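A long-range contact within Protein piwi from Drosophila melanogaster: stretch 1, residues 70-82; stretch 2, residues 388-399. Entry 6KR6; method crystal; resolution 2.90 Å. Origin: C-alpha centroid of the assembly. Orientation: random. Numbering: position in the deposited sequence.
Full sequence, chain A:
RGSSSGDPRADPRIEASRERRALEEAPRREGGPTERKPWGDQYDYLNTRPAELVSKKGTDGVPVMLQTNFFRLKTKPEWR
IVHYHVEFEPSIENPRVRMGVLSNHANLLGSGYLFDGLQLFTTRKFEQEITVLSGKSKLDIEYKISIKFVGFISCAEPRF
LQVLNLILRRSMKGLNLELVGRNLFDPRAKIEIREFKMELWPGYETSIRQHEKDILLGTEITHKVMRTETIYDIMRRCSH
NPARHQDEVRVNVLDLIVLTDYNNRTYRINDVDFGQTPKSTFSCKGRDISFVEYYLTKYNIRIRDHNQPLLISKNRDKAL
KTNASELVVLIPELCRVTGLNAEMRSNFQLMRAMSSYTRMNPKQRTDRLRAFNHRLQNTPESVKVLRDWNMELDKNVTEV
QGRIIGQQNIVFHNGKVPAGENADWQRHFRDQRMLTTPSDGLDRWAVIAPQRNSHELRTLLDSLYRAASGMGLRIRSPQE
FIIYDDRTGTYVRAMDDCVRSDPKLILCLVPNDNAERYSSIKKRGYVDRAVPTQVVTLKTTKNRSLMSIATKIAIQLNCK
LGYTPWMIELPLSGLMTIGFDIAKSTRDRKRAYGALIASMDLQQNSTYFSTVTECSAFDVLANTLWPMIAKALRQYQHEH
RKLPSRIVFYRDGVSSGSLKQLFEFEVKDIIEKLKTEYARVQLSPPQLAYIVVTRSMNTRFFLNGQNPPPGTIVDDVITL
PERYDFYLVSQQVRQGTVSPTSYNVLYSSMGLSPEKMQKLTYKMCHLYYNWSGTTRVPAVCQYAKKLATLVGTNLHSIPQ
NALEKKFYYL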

ATOM      1  N   PHE A  70      -2.755  13.463 -15.204  1.00100.24           N
ATOM      2  CA  PHE A  70      -1.824  13.160 -16.278  1.00101.48           C
ATOM      3  C   PHE A  70      -1.890  14.242 -17.347  1.00108.79           C
ATOM      4  O   PHE A  70      -2.953  14.815 -17.608  1.00109.68           O
ATOM      5  CB  PHE A  70      -2.134  11.797 -16.914  1.00100.15           C
ATOM      6  CG  PHE A  70      -1.716  10.624 -16.076  1.00 99.85           C
ATOM      7  CD1 PHE A  70      -2.488  10.206 -15.006  1.00100.74           C
ATOM      8  CD2 PHE A  70      -0.558   9.926 -16.374  1.00102.92           C
ATOM      9  CE1 PHE A  70      -2.103   9.122 -14.239  1.00 98.13           C
ATOM     10  CE2 PHE A  70      -0.168   8.845 -15.612  1.00101.93           C
ATOM     11  CZ  PHE A  70      -0.943   8.441 -14.543  1.00101.49           C
ATOM     12  N   PHE A  71      -0.748  14.513 -17.972  1.00112.67           N
ATOM     13  CA  PHE A  71      -0.649  15.424 -19.102  1.00110.19           C
ATOM     14  C   PHE A  71      -0.111  14.662 -20.305  1.00111.88           C
ATOM     15  O   PHE A  71       0.731  13.771 -20.158  1.00113.42           O
ATOM     16  CB  PHE A  71       0.267  16.613 -18.791  1.00111.62           C
ATOM     17  CG  PHE A  71      -0.134  17.392 -17.571  1.00109.72           C
ATOM     18  CD1 PHE A  71      -1.198  18.277 -17.616  1.00109.51           C
ATOM     19  CD2 PHE A  71       0.562  17.250 -16.383  1.00112.54           C
ATOM     20  CE1 PHE A  71      -1.563  19.002 -16.496  1.00118.03           C
ATOM     21  CE2 PHE A  71       0.200  17.971 -15.259  1.00114.69           C
ATOM     22  CZ  PHE A  71      -0.865  18.848 -15.316  1.00118.92           C
ATOM     23  N   ARG A  72      -0.594  15.006 -21.494  1.00119.02           N
ATOM     24  CA  ARG A  72      -0.149  14.311 -22.693  1.00120.92           C
ATOM     25  C   ARG A  72       1.186  14.866 -23.176  1.00119.61           C
ATOM     26  O   ARG A  72       1.457  16.068 -23.076  1.00119.91           O
ATOM     27  CB  ARG A  72      -1.193  14.418 -23.806  1.00122.33           C
ATOM     28  CG  ARG A  72      -0.897  13.503 -24.989  1.00118.74           C
ATOM     29  CD  ARG A  72      -1.599  13.941 -26.264  1.00130.18           C
ATOM     30  NE  ARG A  72      -3.026  13.640 -26.252  1.00139.83           N
ATOM     31  CZ  ARG A  72      -3.795  13.642 -27.337  1.00138.99           C
ATOM     32  NH1 ARG A  72      -3.269  13.923 -28.521  1.00136.99           N
ATOM     33  NH2 ARG A  72      -5.086  13.358 -27.241  1.00140.61           N
ATOM     34  N   LEU A  73       2.027  13.973 -23.692  1.00114.81           N
ATOM     35  CA  LEU A  73       3.290  14.335 -24.328  1.00116.33           C
ATOM     36  C   LEU A  73       3.066  14.266 -25.833  1.00125.55           C
ATOM     37  O   LEU A  73       3.140  13.190 -26.430  1.00123.22           O
ATOM     38  CB  LEU A  73       4.404  13.388 -23.900  1.00114.69           C
ATOM     39  CG  LEU A  73       5.606  13.992 -23.185  1.00108.13           C
ATOM     40  CD1 LEU A  73       5.215  14.378 -21.778  1.00102.00           C
ATOM     41  CD2 LEU A  73       6.764  13.011 -23.170  1.00106.90           C
ATOM     42  N   LYS A  74       2.789  15.409 -26.451  1.00130.02           N
ATOM     43  CA  LYS A  74       2.531  15.417 -27.884  1.00126.28           C
ATOM     44  C   LYS A  74       3.836  15.545 -28.655  1.00122.08           C
ATOM     45  O   LYS A  74       4.717  16.325 -28.290  1.00122.58           O
ATOM     46  CB  LYS A  74       1.568  16.542 -28.268  1.00125.60           C
ATOM     47  CG  LYS A  74       2.050  17.942 -27.941  1.00128.13           C
ATOM     48  CD  LYS A  74       1.040  18.965 -28.433  1.00133.04           C
ATOM     49  CE  LYS A  74       1.533  20.382 -28.212  1.00127.05           C
ATOM     50  NZ  LYS A  74       0.543  21.388 -28.687  1.00122.53           N
ATOM     51  N   THR A  75       3.966  14.747 -29.714  1.00123.93           N
ATOM     52  CA  THR A  75       5.149  14.803 -30.564  1.00132.32           C
ATOM     53  C   THR A  75       4.765  15.031 -32.011  1.00136.61           C
ATOM     54  O   THR A  75       3.637  15.425 -32.293  1.00131.94           O
ATOM     55  CB  THR A  75       5.954  13.510 -30.458  1.00135.32           C
ATOM     56  OG1 THR A  75       5.179  12.425 -30.986  1.00129.20           O
ATOM     57  CG2 THR A  75       6.289  13.204 -29.002  1.00128.10           C
ATOM     58  N   LYS A  76       5.686  14.783 -32.934  1.00141.02           N
ATOM     59  CA  LYS A  76       5.314  14.808 -34.334  1.00142.99           C
ATOM     60  C   LYS A  76       4.357  13.648 -34.607  1.00147.34           C
ATOM     61  O   LYS A  76       4.426  12.611 -33.939  1.00145.18           O
ATOM     62  CB  LYS A  76       6.553  14.709 -35.225  1.00141.28           C
ATOM     63  N   PRO A  77       3.433  13.804 -35.559  1.00149.36           N
ATOM     64  CA  PRO A  77       2.537  12.679 -35.884  1.00149.71           C
ATOM     65  C   PRO A  77       3.297  11.429 -36.289  1.00154.39           C
ATOM     66  O   PRO A  77       2.998  10.334 -35.797  1.00155.62           O
ATOM     67  CB  PRO A  77       1.680  13.242 -37.021  1.00145.00           C
ATOM     68  CG  PRO A  77       1.675  14.710 -36.804  1.00142.98           C
ATOM     69  CD  PRO A  77       3.047  15.037 -36.265  1.00144.91           C
ATOM     70  N   GLU A  78       4.280  11.567 -37.174  1.00151.69           N
ATOM     71  CA  GLU A  78       5.197  10.480 -37.508  1.00151.66           C
ATOM     72  C   GLU A  78       6.475  10.728 -36.715  1.00153.31           C
ATOM     73  O   GLU A  78       7.369  11.456 -37.153  1.00156.44           O
ATOM     74  CB  GLU A  78       5.456  10.423 -39.010  1.00149.92           C
ATOM     75  N   TRP A  79       6.553  10.124 -35.530  1.00149.41           N
ATOM     76  CA  TRP A  79       7.664  10.331 -34.608  1.00141.38           C
ATOM     77  C   TRP A  79       8.147   8.976 -34.120  1.00139.31           C
ATOM     78  O   TRP A  79       7.392   8.240 -33.476  1.00137.51           O
ATOM     79  CB  TRP A  79       7.237  11.215 -33.432  1.00138.30           C
ATOM     80  CG  TRP A  79       8.326  11.511 -32.452  1.00129.87           C
ATOM     81  CD1 TRP A  79       9.192  12.564 -32.479  1.00124.31           C
ATOM     82  CD2 TRP A  79       8.657  10.750 -31.285  1.00128.52           C
ATOM     83  NE1 TRP A  79      10.047  12.502 -31.406  1.00119.03           N
ATOM     84  CE2 TRP A  79       9.739  11.397 -30.657  1.00122.26           C
ATOM     85  CE3 TRP A  79       8.146   9.581 -30.711  1.00128.91           C
ATOM     86  CZ2 TRP A  79      10.319  10.916 -29.487  1.00115.40           C
ATOM     87  CZ3 TRP A  79       8.723   9.104 -29.549  1.00125.23           C
ATOM     88  CH2 TRP A  79       9.797   9.771 -28.949  1.00119.76           C
ATOM     89  N   ARG A  80       9.400   8.646 -34.431  1.00138.14           N
ATOM     90  CA  ARG A  80       9.981   7.361 -34.064  1.00133.00           C
ATOM     91  C   ARG A  80      11.385   7.581 -33.520  1.00127.56           C
ATOM     92  O   ARG A  80      11.999   8.630 -33.730  1.00121.81           O
ATOM     93  CB  ARG A  80      10.018   6.399 -35.259  1.00132.08           C
ATOM     94  CG  ARG A  80       8.675   6.197 -35.945  1.00134.44           C
ATOM     95  CD  ARG A  80       7.733   5.356 -35.099  1.00135.23           C
ATOM     96  NE  ARG A  80       8.269   4.018 -34.865  1.00133.54           N
ATOM     97  CZ  ARG A  80       8.228   3.032 -35.756  1.00134.07           C
ATOM     98  NH1 ARG A  80       7.680   3.233 -36.948  1.00138.27           N
ATOM     99  NH2 ARG A  80       8.740   1.846 -35.458  1.00134.44           N
ATOM    100  N   ILE A  81      11.893   6.572 -32.818  1.00131.70           N
ATOM    101  CA  ILE A  81      13.208   6.620 -32.190  1.00128.96           C
ATOM    102  C   ILE A  81      14.157   5.721 -32.971  1.00122.62           C
ATOM    103  O   ILE A  81      13.855   4.545 -33.208  1.00120.14           O
ATOM    104  CB  ILE A  81      13.143   6.201 -30.711  1.00127.62           C
ATOM    105  CG1 ILE A  81      12.424   7.276 -29.899  1.00126.93           C
ATOM    106  CG2 ILE A  81      14.538   5.962 -30.159  1.00119.25           C
ATOM    107  CD1 ILE A  81      12.972   8.670 -30.126  1.00120.05           C
ATOM    108  N   VAL A  82      15.303   6.274 -33.360  1.00120.61           N
ATOM    109  CA  VAL A  82      16.289   5.568 -34.168  1.00113.18           C
ATOM    110  C   VAL A  82      17.452   5.158 -33.278  1.00109.75           C
ATOM    111  O   VAL A  82      18.005   5.987 -32.539  1.00107.22           O
ATOM    112  CB  VAL A  82      16.772   6.435 -35.343  1.00117.26           C
ATOM    113  CG1 VAL A  82      17.397   5.564 -36.414  1.00114.84           C
ATOM    114  CG2 VAL A  82      15.619   7.244 -35.914  1.00119.78           C
TER
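Stretch 2, residues 388-399: DWNMELDKNVTE

Stretch 2 lies along stretch 1 as an antiparallel strand that then turns a corner and crosses stretch 1 nearly at right angles. The axis of strand 392-394 passes 4.9 Å from that of strand 70-74, with 148° between their N-to-C directions. After the corner at Lys 395 and Asn 396, strand 397-399 approaches equally closely but at 101°, nearly perpendicular. Together the two stretches bury 885 Å², summed over both sides.

The register of the first part follows from paired backbone bonds. Lys 74 and Glu 392, with CA atoms 5.3 Å apart, form a hydrogen-bonded antiparallel pair: Lys 74 N donates to Glu 392 O at 3.0 Å, and Glu 392 N to Lys 74 O at 2.9 Å. Next to it, Leu 73 and Leu 393 form a non-hydrogen-bonded pair, CA to CA 5.0 Å, and Asp 394 N donates to Arg 72 O at 2.9 Å. Before the strand, Asn 390 leaves a helix with positive phi (56°) in a Schellman motif, and Met 391 then adopts extended angles of -140/139.

Phe 71 has the largest area covered by the other stretch, 89 Å². With chi1 at -56° (m), its ring sits by the corner of stretch 2: Phe 71 CD1 is 3.1 Å from Asp 394 O and 3.2 Å from Asn 396 O, the latter at the ring edge, while Phe 71 CE1 lies 3.5 Å from Val 397 CG2. Beyond the corner, the backbone is held by Phe 70, whose O accepts from Thr 398 N at 3.0 Å with a nearly linear angle of 173°.

Asp 394, with 82 Å² covered, points its CA-to-CB bond toward stretch 1. Asp 394 OD1 lies 3.4 Å from Lys 74 CG, an approach to the aliphatic part of that side chain. The charges remain farther apart: Lys 74 NZ is 4.6 Å from Asp 394 OD1, and Arg 72 NE is 4.5 Å from Asp 394 OD2, which lies well out of the guanidinium plane. These distances support electrostatic proximity but no salt bridge. Lys 74 itself has 79 Å² covered and shares a sheet face with Glu 392; Lys 74 CE is 3.7 Å from Glu 392 CB.

The face bearing Leu 73 and Leu 393 is apolar, with Leu 73 CD1 3.5 Å from Leu 393 CD2. Met 391 extends this packing, its SD 3.6 Å from Leu 73 CD2 and its CE 3.5 Å from Trp 79 CZ2. Trp 79 NE1 adds a weak hydrogen bond to Trp 389 O at 3.3 Å.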

ATOM      1  N   ASP A 388      14.290  19.694 -27.411  1.00101.72           N
ATOM      2  CA  ASP A 388      15.291  19.097 -28.291  1.00114.76           C
ATOM      3  C   ASP A 388      14.804  17.788 -28.898  1.00115.20           C
ATOM      4  O   ASP A 388      15.210  17.431 -30.011  1.00117.01           O
ATOM      5  CB  ASP A 388      16.595  18.876 -27.526  1.00118.46           C
ATOM      6  N   TRP A 389      13.936  17.067 -28.194  1.00112.07           N
ATOM      7  CA  TRP A 389      13.350  15.838 -28.708  1.00112.99           C
ATOM      8  C   TRP A 389      12.033  16.070 -29.433  1.00117.33           C
ATOM      9  O   TRP A 389      11.383  15.097 -29.831  1.00114.15           O
ATOM     10  CB  TRP A 389      13.147  14.839 -27.565  1.00106.15           C
ATOM     11  CG  TRP A 389      14.431  14.294 -27.030  1.00106.81           C
ATOM     12  CD1 TRP A 389      15.256  14.882 -26.117  1.00104.55           C
ATOM     13  CD2 TRP A 389      15.044  13.048 -27.381  1.00105.51           C
ATOM     14  NE1 TRP A 389      16.344  14.079 -25.876  1.00101.49           N
ATOM     15  CE2 TRP A 389      16.237  12.947 -26.639  1.00106.16           C
ATOM     16  CE3 TRP A 389      14.698  12.009 -28.250  1.00103.00           C
ATOM     17  CZ2 TRP A 389      17.085  11.847 -26.737  1.00106.93           C
ATOM     18  CZ3 TRP A 389      15.542  10.918 -28.346  1.00106.60           C
ATOM     19  CH2 TRP A 389      16.722  10.846 -27.595  1.00106.11           C
ATOM     20  N   ASN A 390      11.633  17.330 -29.614  1.00117.64           N
ATOM     21  CA  ASN A 390      10.409  17.692 -30.328  1.00118.80           C
ATOM     22  C   ASN A 390       9.186  17.010 -29.710  1.00117.09           C
ATOM     23  O   ASN A 390       8.412  16.319 -30.376  1.00115.56           O
ATOM     24  CB  ASN A 390      10.541  17.380 -31.822  1.00123.13           C
ATOM     25  CG  ASN A 390      11.518  18.305 -32.524  1.00118.28           C
ATOM     26  OD1 ASN A 390      11.474  19.522 -32.344  1.00120.74           O
ATOM     27  ND2 ASN A 390      12.415  17.729 -33.316  1.00126.86           N
ATOM     28  N   MET A 391       9.033  17.221 -28.406  1.00115.30           N
ATOM     29  CA  MET A 391       7.869  16.768 -27.661  1.00118.47           C
ATOM     30  C   MET A 391       7.470  17.857 -26.679  1.00118.16           C
ATOM     31  O   MET A 391       8.330  18.489 -26.058  1.00113.04           O
ATOM     32  CB  MET A 391       8.143  15.454 -26.920  1.00118.63           C
ATOM     33  CG  MET A 391       9.366  15.481 -26.021  1.00113.53           C
ATOM     34  SD  MET A 391       9.631  13.890 -25.219  1.00121.26           S
ATOM     35  CE  MET A 391       9.533  12.795 -26.630  1.00103.01           C
ATOM     36  N   GLU A 392       6.168  18.078 -26.547  1.00121.14           N
ATOM     37  CA  GLU A 392       5.627  19.155 -25.734  1.00118.89           C
ATOM     38  C   GLU A 392       4.725  18.578 -24.656  1.00114.54           C
ATOM     39  O   GLU A 392       3.884  17.714 -24.939  1.00114.93           O
ATOM     40  CB  GLU A 392       4.842  20.148 -26.598  1.00118.75           C
ATOM     41  CG  GLU A 392       5.441  21.546 -26.672  1.00122.98           C
ATOM     42  CD  GLU A 392       4.799  22.514 -25.697  1.00124.46           C
ATOM     43  OE1 GLU A 392       5.408  22.801 -24.644  1.00127.47           O
ATOM     44  OE2 GLU A 392       3.677  22.986 -25.981  1.00119.81           O
ATOM     45  N   LEU A 393       4.920  19.041 -23.421  1.00114.06           N
ATOM     46  CA  LEU A 393       3.904  18.856 -22.400  1.00113.08           C
ATOM     47  C   LEU A 393       2.631  19.558 -22.836  1.00118.44           C
ATOM     48  O   LEU A 393       2.674  20.633 -23.441  1.00121.51           O
ATOM     49  CB  LEU A 393       4.347  19.441 -21.054  1.00110.54           C
ATOM     50  CG  LEU A 393       5.559  18.980 -20.245  1.00109.33           C
ATOM     51  CD1 LEU A 393       5.318  19.300 -18.775  1.00100.89           C
ATOM     52  CD2 LEU A 393       5.834  17.512 -20.429  1.00113.33           C
ATOM     53  N   ASP A 394       1.490  18.957 -22.528  1.00118.44           N
ATOM     54  CA  ASP A 394       0.231  19.680 -22.594  1.00119.40           C
ATOM     55  C   ASP A 394      -0.058  20.255 -21.213  1.00119.54           C
ATOM     56  O   ASP A 394      -0.211  19.503 -20.246  1.00124.57           O
ATOM     57  CB  ASP A 394      -0.904  18.773 -23.064  1.00119.46           C
ATOM     58  CG  ASP A 394      -0.755  18.356 -24.512  1.00125.88           C
ATOM     59  OD1 ASP A 394       0.339  18.558 -25.084  1.00120.22           O
ATOM     60  OD2 ASP A 394      -1.734  17.834 -25.083  1.00127.83           O
ATOM     61  N   LYS A 395      -0.112  21.584 -21.118  1.00119.39           N
ATOM     62  CA  LYS A 395      -0.462  22.225 -19.856  1.00116.90           C
ATOM     63  C   LYS A 395      -1.906  21.961 -19.451  1.00123.25           C
ATOM     64  O   LYS A 395      -2.325  22.402 -18.376  1.00126.89           O
ATOM     65  CB  LYS A 395      -0.212  23.732 -19.942  1.00120.45           C
ATOM     66  N   ASN A 396      -2.664  21.262 -20.289  1.00125.14           N
ATOM     67  CA  ASN A 396      -4.022  20.836 -19.998  1.00124.50           C
ATOM     68  C   ASN A 396      -4.027  19.371 -19.574  1.00123.51           C
ATOM     69  O   ASN A 396      -3.232  18.562 -20.063  1.00120.42           O
ATOM     70  CB  ASN A 396      -4.915  21.032 -21.222  1.00121.14           C
ATOM     71  CG  ASN A 396      -4.163  20.838 -22.526  1.00123.23           C
ATOM     72  OD1 ASN A 396      -3.033  21.307 -22.675  1.00119.38           O
ATOM     73  ND2 ASN A 396      -4.780  20.142 -23.473  1.00125.39           N
ATOM     74  N   VAL A 397      -4.931  19.037 -18.662  1.00119.36           N
ATOM     75  CA  VAL A 397      -5.004  17.698 -18.088  1.00103.22           C
ATOM     76  C   VAL A 397      -5.850  16.808 -18.987  1.00100.18           C
ATOM     77  O   VAL A 397      -6.849  17.251 -19.563  1.00103.58           O
ATOM     78  CB  VAL A 397      -5.579  17.747 -16.661  1.00107.07           C
ATOM     79  CG1 VAL A 397      -5.352  16.422 -15.954  1.00104.60           C
ATOM     80  CG2 VAL A 397      -4.971  18.896 -15.875  1.00119.08           C
ATOM     81  N   THR A 398      -5.449  15.545 -19.106  1.00107.45           N
ATOM     82  CA  THR A 398      -6.229  14.564 -19.842  1.00105.90           C
ATOM     83  C   THR A 398      -7.394  14.078 -18.987  1.00109.26           C
ATOM     84  O   THR A 398      -7.314  14.041 -17.756  1.00110.18           O
ATOM     85  CB  THR A 398      -5.350  13.379 -20.253  1.00107.17           C
ATOM     86  OG1 THR A 398      -4.071  13.859 -20.682  1.00109.33           O
ATOM     87  CG2 THR A 398      -5.993  12.600 -21.389  1.00114.07           C
ATOM     88  N   GLU A 399      -8.489  13.714 -19.649  1.00107.53           N
ATOM     89  CA  GLU A 399      -9.666  13.186 -18.975  1.00108.61           C
ATOM     90  C   GLU A 399     -10.012  11.814 -19.539  1.00109.62           C
ATOM     91  O   GLU A 399      -9.791  11.534 -20.722  1.00111.11           O
ATOM     92  CB  GLU A 399     -10.865  14.134 -19.107  1.00114.86           C
ATOM     93  CG  GLU A 399     -11.319  14.400 -20.529  1.00121.42           C
ATOM     94  CD  GLU A 399     -12.477  15.374 -20.589  1.00123.69           C
ATOM     95  OE1 GLU A 399     -12.656  16.143 -19.620  1.00113.87           O
ATOM     96  OE2 GLU A 399     -13.211  15.368 -21.599  1.00125.43           O
TER